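PDB 6TFX: ABC transporter substrate-binding protein from Rhizobium radiobacter, which binds the opine mannopinic acid as the periplasmic solute-binding component of an ABC transporter, probably handing it on for import. Local coordinates for residues A208-A213 against G217-E222; Q228-R233 against T463-N468; L250-I255 against Q398-A403; V382-A387 against Q411-S416. All coordinates share one frame; numbering follows the deposited sequence.

Contact 1 (A208-A213 against G217-E222)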
# COMPACT_ATOMS: atom_id res chain seq x y z
N ALA A 208 -15.86 13.03 11.76
CA ALA A 208 -16.80 13.33 12.85
C ALA A 208 -17.89 12.25 12.96
O ALA A 208 -18.18 11.79 14.07
CB ALA A 208 -17.43 14.71 12.66
N ALA A 209 -18.47 11.81 11.82
CA ALA A 209 -19.51 10.76 11.81
C ALA A 209 -18.91 9.41 12.26
O ALA A 209 -19.56 8.67 13.01
CB ALA A 209 -20.11 10.63 10.41
N ARG A 210 -17.67 9.10 11.80
CA ARG A 210 -17.01 7.85 12.21
C ARG A 210 -16.79 7.82 13.73
O ARG A 210 -17.11 6.82 14.38
CB ARG A 210 -15.69 7.67 11.45
CG ARG A 210 -15.11 6.25 11.51
CD ARG A 210 -13.73 6.13 10.83
NE ARG A 210 -13.65 7.01 9.66
CZ ARG A 210 -12.66 7.84 9.39
NH1 ARG A 210 -11.56 7.86 10.15
NH2 ARG A 210 -12.72 8.63 8.33
N ASP A 211 -16.22 8.92 14.30
CA ASP A 211 -15.97 9.03 15.75
C ASP A 211 -17.28 8.90 16.55
O ASP A 211 -17.32 8.17 17.53
CB ASP A 211 -15.26 10.37 16.07
CG ASP A 211 -13.76 10.43 15.74
OD1 ASP A 211 -13.15 9.34 15.55
OD2 ASP A 211 -13.20 11.55 15.69
N LEU A 212 -18.36 9.54 16.06
CA LEU A 212 -19.67 9.49 16.72
C LEU A 212 -20.20 8.06 16.75
O LEU A 212 -20.67 7.60 17.80
CB LEU A 212 -20.67 10.46 16.05
CG LEU A 212 -22.04 10.63 16.74
CD1 LEU A 212 -21.91 11.27 18.14
CD2 LEU A 212 -22.96 11.50 15.88
N ALA A 213 -20.09 7.33 15.61
CA ALA A 213 -20.52 5.93 15.53
C ALA A 213 -19.71 5.03 16.48
O ALA A 213 -20.27 4.15 17.10
CB ALA A 213 -20.43 5.43 14.10
N GLY A 217 -21.25 3.24 20.33
CA GLY A 217 -21.25 1.78 20.36
C GLY A 217 -21.71 1.11 19.08
O GLY A 217 -21.98 -0.09 19.08
N GLU A 218 -21.81 1.87 17.97
CA GLU A 218 -22.22 1.29 16.68
C GLU A 218 -21.05 0.52 16.04
O GLU A 218 -21.28 -0.36 15.21
CB GLU A 218 -22.64 2.39 15.68
CG GLU A 218 -23.94 3.11 16.00
CD GLU A 218 -24.19 4.34 15.15
OE1 GLU A 218 -23.85 4.31 13.94
OE2 GLU A 218 -24.73 5.32 15.69
N LEU A 219 -19.81 0.90 16.38
CA LEU A 219 -18.62 0.27 15.80
C LEU A 219 -17.76 -0.38 16.85
O LEU A 219 -17.54 0.19 17.92
CB LEU A 219 -17.73 1.32 15.04
CG LEU A 219 -18.37 2.16 13.94
CD1 LEU A 219 -17.41 3.27 13.47
CD2 LEU A 219 -18.82 1.30 12.77
N ASP A 220 -17.22 -1.55 16.53
CA ASP A 220 -16.26 -2.21 17.40
C ASP A 220 -14.84 -1.74 17.07
O ASP A 220 -13.94 -1.83 17.90
CB ASP A 220 -16.36 -3.72 17.22
CG ASP A 220 -17.77 -4.22 17.50
OD1 ASP A 220 -18.23 -4.08 18.66
OD2 ASP A 220 -18.43 -4.72 16.54
N VAL A 221 -14.64 -1.29 15.82
CA VAL A 221 -13.34 -0.83 15.33
C VAL A 221 -13.57 0.40 14.49
O VAL A 221 -14.50 0.44 13.69
CB VAL A 221 -12.66 -1.92 14.45
CG1 VAL A 221 -11.35 -1.43 13.81
CG2 VAL A 221 -12.41 -3.19 15.23
N GLU A 222 -12.67 1.39 14.60
CA GLU A 222 -12.74 2.54 13.72
C GLU A 222 -11.35 2.98 13.29
O GLU A 222 -10.41 2.94 14.09
CB GLU A 222 -13.52 3.72 14.31
CG GLU A 222 -12.77 4.48 15.40
CD GLU A 222 -13.11 5.96 15.55
OE1 GLU A 222 -12.87 6.50 16.65
OE2 GLU A 222 -13.60 6.58 14.57
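Glu222 reaches back from strand 221-222 to the helix 208-213, where its carboxylate meets that of Asp211, with OE2 3.0 Å from Asp211 OD1. The two groups cross at about a right angle, their planes 83° apart. Both are acceptors, so two charged forms this close would repel, and one of them may well be protonated. What Asp211 OD1 accepts is the indole N-H of Trp230. The first torsion of Glu222 sets CG between its backbone N and carbonyl carbon (chi1 75°), and the extended chain beyond brings OE2 alongside Arg210, 3.4 Å from CG of that residue. This is a contact with the aliphatic part of the arginine: NE lies 4.9 Å from Glu222 OE2 and donates instead to Leu204 O. Toward the helix C-terminus, Leu219 places CD1 3.8 Å from Ala213 CB, and Glu218 lays OE1 against the same methyl at 3.6 Å while salt-bridged to Arg202, OE2 bonding to Ser216 OG. The chain turns here in a Schellman motif, with Gly217 at positive phi (84°); Glu218 N donates to Ala213 O over 2.9 Å, and Leu219 N adds a weak bond to that oxygen. The turn thus leads helix 207-215 into strand 221-223, which runs antiparallel to strand 454-467 through Ala465 and parallel to strand 5-10 through Ser7, while helix 228-235 packs on Glu222 through Trp230 and Leu234.

Contact 2 (Q228-R233 against T463-N468)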
# COMPACT_ATOMS: atom_id res chain seq x y z
N GLN A 228 -2.29 13.51 16.78
CA GLN A 228 -2.12 13.11 18.18
C GLN A 228 -3.32 13.46 19.06
O GLN A 228 -3.59 12.76 20.04
CB GLN A 228 -0.81 13.65 18.78
CG GLN A 228 -0.70 15.18 18.80
CD GLN A 228 0.66 15.59 19.33
OE1 GLN A 228 1.09 15.14 20.39
NE2 GLN A 228 1.37 16.42 18.59
N ARG A 229 -4.09 14.50 18.67
CA ARG A 229 -5.28 14.95 19.40
C ARG A 229 -6.38 13.89 19.37
O ARG A 229 -7.05 13.64 20.40
CB ARG A 229 -5.76 16.28 18.82
CG ARG A 229 -4.84 17.45 19.23
CD ARG A 229 -4.63 18.48 18.12
NE ARG A 229 -3.42 19.29 18.34
CZ ARG A 229 -2.24 19.06 17.76
NH1 ARG A 229 -1.21 19.85 18.03
NH2 ARG A 229 -2.09 18.05 16.92
N TRP A 230 -6.55 13.22 18.22
CA TRP A 230 -7.50 12.13 18.07
C TRP A 230 -7.00 10.96 18.94
O TRP A 230 -7.76 10.37 19.72
CB TRP A 230 -7.60 11.72 16.58
CG TRP A 230 -8.42 10.49 16.37
CD1 TRP A 230 -9.77 10.43 16.17
CD2 TRP A 230 -7.96 9.13 16.42
NE1 TRP A 230 -10.19 9.12 16.11
CE2 TRP A 230 -9.10 8.30 16.27
CE3 TRP A 230 -6.70 8.53 16.59
CZ2 TRP A 230 -9.01 6.90 16.29
CZ3 TRP A 230 -6.61 7.14 16.60
CH2 TRP A 230 -7.76 6.35 16.47
N LEU A 231 -5.70 10.66 18.83
CA LEU A 231 -5.03 9.59 19.57
C LEU A 231 -5.23 9.75 21.09
O LEU A 231 -5.61 8.78 21.75
CB LEU A 231 -3.53 9.56 19.17
CG LEU A 231 -2.57 8.60 19.85
CD1 LEU A 231 -2.83 7.18 19.45
CD2 LEU A 231 -1.13 8.94 19.49
N GLN A 232 -5.07 10.97 21.61
CA GLN A 232 -5.22 11.26 23.04
C GLN A 232 -6.67 11.19 23.51
O GLN A 232 -6.93 10.69 24.61
CB GLN A 232 -4.55 12.60 23.39
CG GLN A 232 -3.01 12.57 23.33
CD GLN A 232 -2.38 11.55 24.25
OE1 GLN A 232 -1.98 10.45 23.82
NE2 GLN A 232 -2.27 11.87 25.53
N ARG A 233 -7.63 11.65 22.67
CA ARG A 233 -9.06 11.64 22.98
C ARG A 233 -9.59 10.19 23.06
O ARG A 233 -10.47 9.91 23.87
CB ARG A 233 -9.84 12.44 21.93
CG ARG A 233 -11.25 12.86 22.37
CD ARG A 233 -12.11 13.35 21.21
NE ARG A 233 -11.65 14.62 20.64
CZ ARG A 233 -12.13 15.82 20.98
NH1 ARG A 233 -13.08 15.93 21.90
NH2 ARG A 233 -11.66 16.91 20.39
N THR A 463 -3.36 3.95 12.05
CA THR A 463 -3.92 4.17 13.39
C THR A 463 -5.36 3.69 13.38
O THR A 463 -6.15 4.11 12.54
CB THR A 463 -3.87 5.65 13.79
OG1 THR A 463 -4.45 6.43 12.75
CG2 THR A 463 -2.46 6.14 14.08
N TRP A 464 -5.70 2.79 14.32
CA TRP A 464 -7.05 2.24 14.40
C TRP A 464 -7.43 2.04 15.85
O TRP A 464 -6.57 1.67 16.65
CB TRP A 464 -7.09 0.88 13.66
CG TRP A 464 -6.94 0.99 12.16
CD1 TRP A 464 -5.79 1.23 11.46
CD2 TRP A 464 -7.96 0.76 11.19
NE1 TRP A 464 -6.06 1.26 10.11
CE2 TRP A 464 -7.38 0.95 9.91
CE3 TRP A 464 -9.30 0.38 11.27
CZ2 TRP A 464 -8.09 0.77 8.73
CZ3 TRP A 464 -10.03 0.23 10.10
CH2 TRP A 464 -9.42 0.42 8.84
N ALA A 465 -8.69 2.34 16.20
CA ALA A 465 -9.15 2.17 17.58
C ALA A 465 -10.11 0.98 17.65
O ALA A 465 -10.82 0.70 16.69
CB ALA A 465 -9.87 3.42 18.06
N ARG A 466 -10.10 0.29 18.77
CA ARG A 466 -11.01 -0.84 18.97
C ARG A 466 -11.41 -0.85 20.43
O ARG A 466 -10.76 -0.21 21.26
CB ARG A 466 -10.34 -2.18 18.62
CG ARG A 466 -9.15 -2.54 19.52
CD ARG A 466 -8.68 -3.94 19.24
NE ARG A 466 -7.33 -4.17 19.76
CZ ARG A 466 -7.08 -4.73 20.94
NH1 ARG A 466 -8.07 -5.08 21.74
NH2 ARG A 466 -5.83 -4.92 21.33
N LYS A 467 -12.48 -1.57 20.73
CA LYS A 467 -12.90 -1.75 22.10
C LYS A 467 -12.05 -2.90 22.67
O LYS A 467 -11.72 -3.82 21.92
CB LYS A 467 -14.41 -2.08 22.14
CG LYS A 467 -15.31 -0.91 21.67
CD LYS A 467 -15.32 0.24 22.67
CE LYS A 467 -15.99 1.47 22.12
NZ LYS A 467 -15.84 2.63 23.04
N ASN A 468 -11.68 -2.86 23.98
CA ASN A 468 -10.84 -3.93 24.53
C ASN A 468 -11.55 -5.30 24.63
O ASN A 468 -10.90 -6.29 24.96
CB ASN A 468 -10.18 -3.54 25.86
CG ASN A 468 -11.12 -3.32 27.01
OD1 ASN A 468 -12.35 -3.40 26.88
ND2 ASN A 468 -10.55 -3.01 28.16
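Trp230 on helix 228-233 faces Thr463 and Ala465 on strand 463-467, the two short axes running almost in the same direction, 14° apart, with a closest approach of 10.2 Å. That spacing is bridged by one large side chain. Helix and strand meet through Trp230 alone of the helical residues, its indole extended toward the strand because CG stands opposite the backbone N (chi1 173°). The six-membered end of the ring does the touching. Trp230 CH2 is 3.9 Å from Ala465 CB, and CZ2 is nearly as close to that methyl, which sits obliquely to the ring. Along the same strand face, Trp230 CZ3 lies 4.2 Å from Thr463 CB, the two side chains sliding past each other in opposite directions. Between them the strand backbone comes up to the rim of the indole near its plane, Trp464 C being 4.4 Å from Trp230 CH2, while the Trp464 side chain leaves on the other side toward Met8 and Val10. The polar ends turn elsewhere: Thr463 OG1, held between its own backbone N and carbonyl carbon (chi1 51°), bonds to Asn225 O, and Trp230 NE1 donates to Asp211 OD1. The contact itself is therefore purely van der Waals, buried and small, while the single polar atom of the indole is satisfied by helix 207-215. That bond probably helps to set how the ring lies on the sheet.

Contact 3 (L250-I255 against Q398-A403). With N72 ((2~{R})-2-[[(3~{R},4~{R},5~{S})-3,4,5,6-tetrakis(oxidanyl)-2-oxidanylidene-hexyl]amino]pentanedioic acid), chain C.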
# COMPACT_ATOMS: atom_id res chain seq x y z
N LEU A 250 5.06 6.23 3.60
CA LEU A 250 5.75 7.51 3.36
C LEU A 250 4.97 8.35 2.39
O LEU A 250 4.64 7.87 1.29
CB LEU A 250 7.16 7.26 2.77
CG LEU A 250 7.99 8.46 2.31
CD1 LEU A 250 8.25 9.46 3.43
CD2 LEU A 250 9.29 8.01 1.70
N ASN A 251 4.77 9.64 2.76
CA ASN A 251 4.09 10.61 1.92
C ASN A 251 5.15 11.45 1.22
O ASN A 251 6.08 11.92 1.88
CB ASN A 251 3.25 11.54 2.80
CG ASN A 251 2.32 10.76 3.70
OD1 ASN A 251 2.49 10.73 4.94
ND2 ASN A 251 1.38 10.07 3.09
N LEU A 252 5.02 11.62 -0.09
CA LEU A 252 5.96 12.47 -0.83
C LEU A 252 5.17 13.35 -1.76
O LEU A 252 4.08 12.95 -2.19
CB LEU A 252 6.87 11.63 -1.73
CG LEU A 252 7.86 10.71 -1.01
CD1 LEU A 252 7.53 9.24 -1.29
CD2 LEU A 252 9.27 11.02 -1.48
N LEU A 253 5.77 14.49 -2.16
CA LEU A 253 5.24 15.31 -3.26
C LEU A 253 6.05 14.86 -4.46
O LEU A 253 7.26 15.15 -4.53
CB LEU A 253 5.53 16.81 -3.01
CG LEU A 253 4.76 17.43 -1.87
CD1 LEU A 253 5.36 18.79 -1.50
CD2 LEU A 253 3.29 17.59 -2.26
N HIS A 254 5.42 14.11 -5.40
CA HIS A 254 6.08 13.66 -6.63
C HIS A 254 5.83 14.76 -7.64
O HIS A 254 4.68 15.06 -7.93
CB HIS A 254 5.45 12.37 -7.14
CG HIS A 254 5.66 11.23 -6.19
ND1 HIS A 254 6.79 10.44 -6.27
CD2 HIS A 254 4.88 10.82 -5.17
CE1 HIS A 254 6.69 9.56 -5.27
NE2 HIS A 254 5.55 9.74 -4.58
N ILE A 255 6.90 15.37 -8.14
CA ILE A 255 6.75 16.53 -9.06
C ILE A 255 6.98 16.06 -10.49
O ILE A 255 8.04 15.50 -10.76
CB ILE A 255 7.79 17.64 -8.70
CG1 ILE A 255 7.61 18.15 -7.23
CG2 ILE A 255 7.71 18.81 -9.72
CD1 ILE A 255 8.93 18.97 -6.77
N GLN A 398 9.11 1.06 -8.48
CA GLN A 398 7.72 1.46 -8.76
C GLN A 398 7.50 2.97 -8.87
O GLN A 398 6.70 3.42 -9.70
CB GLN A 398 6.81 0.86 -7.68
CG GLN A 398 6.84 -0.69 -7.75
CD GLN A 398 5.91 -1.32 -6.75
OE1 GLN A 398 4.87 -0.76 -6.42
NE2 GLN A 398 6.25 -2.51 -6.28
N PHE A 399 8.18 3.73 -8.01
CA PHE A 399 7.97 5.18 -7.99
C PHE A 399 8.97 5.97 -8.83
O PHE A 399 8.65 7.12 -9.20
CB PHE A 399 8.06 5.69 -6.55
CG PHE A 399 6.85 5.38 -5.73
CD1 PHE A 399 5.75 6.25 -5.73
CD2 PHE A 399 6.78 4.20 -4.99
CE1 PHE A 399 4.61 5.95 -4.97
CE2 PHE A 399 5.62 3.89 -4.25
CZ PHE A 399 4.55 4.78 -4.22
N TYR A 400 10.18 5.43 -9.08
CA TYR A 400 11.22 6.24 -9.70
C TYR A 400 11.92 5.68 -10.94
O TYR A 400 12.65 6.45 -11.57
CB TYR A 400 12.29 6.61 -8.64
CG TYR A 400 11.69 7.18 -7.37
CD1 TYR A 400 10.92 8.35 -7.39
CD2 TYR A 400 11.86 6.54 -6.14
CE1 TYR A 400 10.35 8.86 -6.23
CE2 TYR A 400 11.29 7.04 -4.97
CZ TYR A 400 10.50 8.18 -5.03
OH TYR A 400 9.93 8.68 -3.88
N HIS A 401 11.73 4.39 -11.29
CA HIS A 401 12.40 3.88 -12.50
C HIS A 401 11.60 4.34 -13.72
O HIS A 401 10.36 4.36 -13.65
CB HIS A 401 12.48 2.36 -12.47
CG HIS A 401 13.32 1.79 -13.58
ND1 HIS A 401 12.82 1.68 -14.87
CD2 HIS A 401 14.61 1.40 -13.57
CE1 HIS A 401 13.82 1.17 -15.59
NE2 HIS A 401 14.91 0.98 -14.85
N SER A 402 12.27 4.76 -14.80
CA SER A 402 11.52 5.30 -15.95
C SER A 402 10.49 4.32 -16.56
O SER A 402 9.51 4.77 -17.17
CB SER A 402 12.45 5.84 -17.03
OG SER A 402 13.07 4.73 -17.65
N ALA A 403 10.69 3.00 -16.41
CA ALA A 403 9.73 2.04 -16.98
C ALA A 403 8.34 2.20 -16.29
O ALA A 403 7.31 1.85 -16.86
CB ALA A 403 10.24 0.61 -16.78
OAB N72 C . -1.74 11.54 6.27
CAF N72 C . -1.23 10.72 5.19
CAG N72 C . -2.24 9.73 4.52
OAC N72 C . -3.39 9.52 5.27
CAH N72 C . -1.51 8.53 3.91
OAM N72 C . -0.21 8.23 4.24
CAI N72 C . -1.85 7.06 3.80
OAD N72 C . -2.62 6.64 4.91
CAJ N72 C . -2.32 6.68 2.42
OAE N72 C . -1.95 7.40 1.45
CAK N72 C . -3.27 5.47 2.22
N N72 C . -2.61 4.38 1.54
CA N72 C . -2.99 3.95 0.26
C N72 C . -3.92 4.82 -0.55
O N72 C . -3.72 5.75 -1.42
CB N72 C . -1.78 3.40 -0.49
CG N72 C . -1.78 3.36 -2.02
CD N72 C . -0.91 2.24 -2.60
OE1 N72 C . -0.73 1.15 -1.98
OE2 N72 C . -0.40 2.42 -3.73
OXT N72 C . -5.04 4.37 -0.23
O HOH W 1 7.70 9.65 -8.82
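His254 on strand 250-255 looks toward Phe399 and Tyr400 in the last turn of helix 392-400, the nearest CA atoms, those of His254 and Phe399, being 8.8 Å apart. Side chains fill that gap as an aromatic cluster. With CG of His254 opposite the carbonyl carbon (chi1 -65°), the imidazole turns toward the helix end. It and the Phe399 ring are almost parallel, 14° apart, but offset, with little overlap; His254 CE1 comes to 3.5 Å from Phe399 CD1. Against Tyr400 the imidazole meets rim to rim, His254 CE1 being 3.6 Å from Tyr400 OH. Phe399 CB sits over the centre of the Tyr400 ring, 3.6 Å above its plane. A water links the two segments, 2.8 Å from His254 ND1 and giving a hydrogen bond of 2.7 Å to Phe399 O. Tyr400 comes from the opposite direction to Leu252, whose CD2 lies 3.4 Å from its OH, and that hydroxyl bonds to Val295 O. The cluster thus seats the end of helix 392-400 on strand 240-255, which runs in the sheet between strands 381-386 and 454-467. Phe415 and Tyr384 also touch His254, and Asn251 on the same strand belongs to the pocket of N72.

Contact 4 (V382-A387 against Q411-S416). With N72 ((2~{R})-2-[[(3~{R},4~{R},5~{S})-3,4,5,6-tetrakis(oxidanyl)-2-oxidanylidene-hexyl]amino]pentanedioic acid), chain C.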
# COMPACT_ATOMS: atom_id res chain seq x y z
N VAL A 382 1.89 15.29 -7.31
CA VAL A 382 1.03 14.27 -6.71
C VAL A 382 1.49 14.01 -5.29
O VAL A 382 2.63 13.61 -5.09
CB VAL A 382 1.08 12.95 -7.56
CG1 VAL A 382 0.32 11.82 -6.87
CG2 VAL A 382 0.54 13.17 -8.99
N LEU A 383 0.60 14.22 -4.31
CA LEU A 383 0.92 13.92 -2.91
C LEU A 383 0.40 12.47 -2.72
O LEU A 383 -0.82 12.24 -2.66
CB LEU A 383 0.18 14.91 -1.97
CG LEU A 383 0.28 14.55 -0.48
CD1 LEU A 383 1.72 14.57 -0.01
CD2 LEU A 383 -0.60 15.48 0.35
N TYR A 384 1.33 11.51 -2.64
CA TYR A 384 0.98 10.09 -2.57
C TYR A 384 1.63 9.53 -1.30
O TYR A 384 2.78 9.87 -0.98
CB TYR A 384 1.58 9.38 -3.79
CG TYR A 384 0.91 8.07 -4.15
CD1 TYR A 384 -0.22 8.04 -4.96
CD2 TYR A 384 1.41 6.85 -3.67
CE1 TYR A 384 -0.83 6.83 -5.30
CE2 TYR A 384 0.80 5.64 -3.99
CZ TYR A 384 -0.35 5.64 -4.78
OH TYR A 384 -0.93 4.47 -5.17
N GLY A 385 0.93 8.64 -0.61
CA GLY A 385 1.48 8.03 0.60
C GLY A 385 1.36 6.53 0.52
O GLY A 385 0.25 6.01 0.33
N ALA A 386 2.48 5.81 0.64
CA ALA A 386 2.41 4.35 0.52
C ALA A 386 3.66 3.71 1.10
O ALA A 386 4.68 4.38 1.29
CB ALA A 386 2.33 3.95 -0.95
N ALA A 387 3.55 2.40 1.35
CA ALA A 387 4.69 1.56 1.71
C ALA A 387 4.70 0.37 0.76
O ALA A 387 3.66 0.03 0.18
CB ALA A 387 4.60 1.07 3.16
N GLN A 411 3.47 1.25 -16.80
CA GLN A 411 3.36 2.27 -15.74
C GLN A 411 3.04 1.69 -14.39
O GLN A 411 2.29 0.72 -14.29
CB GLN A 411 2.32 3.35 -16.08
CG GLN A 411 0.87 2.90 -16.03
CD GLN A 411 -0.04 4.10 -16.21
OE1 GLN A 411 0.13 4.90 -17.12
NE2 GLN A 411 -1.01 4.26 -15.33
N VAL A 412 3.61 2.30 -13.33
CA VAL A 412 3.24 1.90 -11.98
C VAL A 412 2.84 3.19 -11.26
O VAL A 412 1.71 3.68 -11.47
CB VAL A 412 4.29 1.04 -11.23
CG1 VAL A 412 3.64 0.36 -10.02
CG2 VAL A 412 4.91 -0.02 -12.15
N VAL A 413 3.78 3.77 -10.47
CA VAL A 413 3.44 4.99 -9.71
C VAL A 413 4.57 6.04 -9.83
O VAL A 413 4.76 6.83 -8.89
CB VAL A 413 3.08 4.67 -8.24
CG1 VAL A 413 1.66 4.09 -8.14
CG2 VAL A 413 4.08 3.71 -7.60
N ASN A 414 5.24 6.10 -11.01
CA ASN A 414 6.29 7.09 -11.21
C ASN A 414 5.61 8.34 -11.74
O ASN A 414 5.59 8.60 -12.96
CB ASN A 414 7.41 6.57 -12.11
CG ASN A 414 8.52 7.58 -12.36
OD1 ASN A 414 8.45 8.76 -11.95
ND2 ASN A 414 9.58 7.13 -13.08
N PHE A 415 5.04 9.09 -10.82
CA PHE A 415 4.32 10.34 -11.15
C PHE A 415 5.25 11.47 -11.50
O PHE A 415 4.82 12.43 -12.15
CB PHE A 415 3.46 10.77 -9.97
CG PHE A 415 2.42 9.73 -9.61
CD1 PHE A 415 1.36 9.46 -10.47
CD2 PHE A 415 2.51 9.03 -8.41
CE1 PHE A 415 0.41 8.48 -10.14
CE2 PHE A 415 1.55 8.08 -8.07
CZ PHE A 415 0.52 7.79 -8.95
N SER A 416 6.50 11.41 -11.02
CA SER A 416 7.46 12.49 -11.28
C SER A 416 8.07 12.39 -12.66
O SER A 416 8.69 13.36 -13.12
CB SER A 416 8.56 12.48 -10.23
OG SER A 416 9.31 11.28 -10.34
OAB N72 C . -1.74 11.54 6.27
CAF N72 C . -1.23 10.72 5.19
CAG N72 C . -2.24 9.73 4.52
OAC N72 C . -3.39 9.52 5.27
CAH N72 C . -1.51 8.53 3.91
OAM N72 C . -0.21 8.23 4.24
CAI N72 C . -1.85 7.06 3.80
OAD N72 C . -2.62 6.64 4.91
CAJ N72 C . -2.32 6.68 2.42
OAE N72 C . -1.95 7.40 1.45
CAK N72 C . -3.27 5.47 2.22
N N72 C . -2.61 4.38 1.54
CA N72 C . -2.99 3.95 0.26
C N72 C . -3.92 4.82 -0.55
O N72 C . -3.72 5.75 -1.42
CB N72 C . -1.78 3.40 -0.49
CG N72 C . -1.78 3.36 -2.02
CD N72 C . -0.91 2.24 -2.60
OE1 N72 C . -0.73 1.15 -1.98
OE2 N72 C . -0.40 2.42 -3.73
OXT N72 C . -5.04 4.37 -0.23
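Tyr384 and Phe415 form the aromatic part of this contact. Phe415 CE2 lies over one face of the tyrosine ring, 3.6 Å from Tyr384 CD1, yet the planes stand 42° apart, and the pair is neither a stack nor a T-shaped meeting. Tyr384 has CG opposite its backbone N (chi1 -158°), which carries the ring off strand 382-386 toward the loop. Aliphatic contacts add to this, mostly on Phe415. Val382 CG1 makes a CH-pi contact with Phe415, 4.1 Å from the ring centroid and 18° off the normal, while Val382 CG2 touches Phe415 CB. On the opposite face of that phenyl lies the backbone carbonyl carbon of Val413, so valines contribute to both sides. Val413 CG1 in turn reaches the phenol end, 4.0 Å from Tyr384 OH. The polar contact belongs to the ligand: Tyr384 OH donates to N72 OE2 over 2.6 Å, with the carboxylate oxygen near the tyrosine ring plane at its edge. Arg375 NH2 bonds to the same hydroxyl, and His371 meets the Tyr384 ring steeply. Gly385, next along the strand, has no side chain to intrude on the ligand's hydroxylated chain. Hydrophobic packing on one face of Tyr384 probably helps to hold the ring in position while its edge serves the pocket. With an arginine at the hydroxyl, which would probably make it a stronger donor, the phenol is well suited to the glutamate-like carboxylate of the opine.

In the fold
All four contacts reach the same mixed sheet, but they form two groups. Contacts 1 and 2, centres 11 Å apart, reach neighbouring strands 221-223 and 454-467 and are joined by the Glu222 O to Ala465 N and Asp211 OD1 to Trp230 NE1 pairs. Contacts 3 and 4 lie only 5 Å apart between centres, linked across neighbouring strands by His254 N with Val382 O and between helix end and loop by His401 O with Asn414 ND2. Both touch N72, through Asn251 and Tyr384. Contact 1 is about 34 Å from contact 3, centre to centre; still, the Thr463 side chain of contact 2 comes within about 8 Å of the ligand.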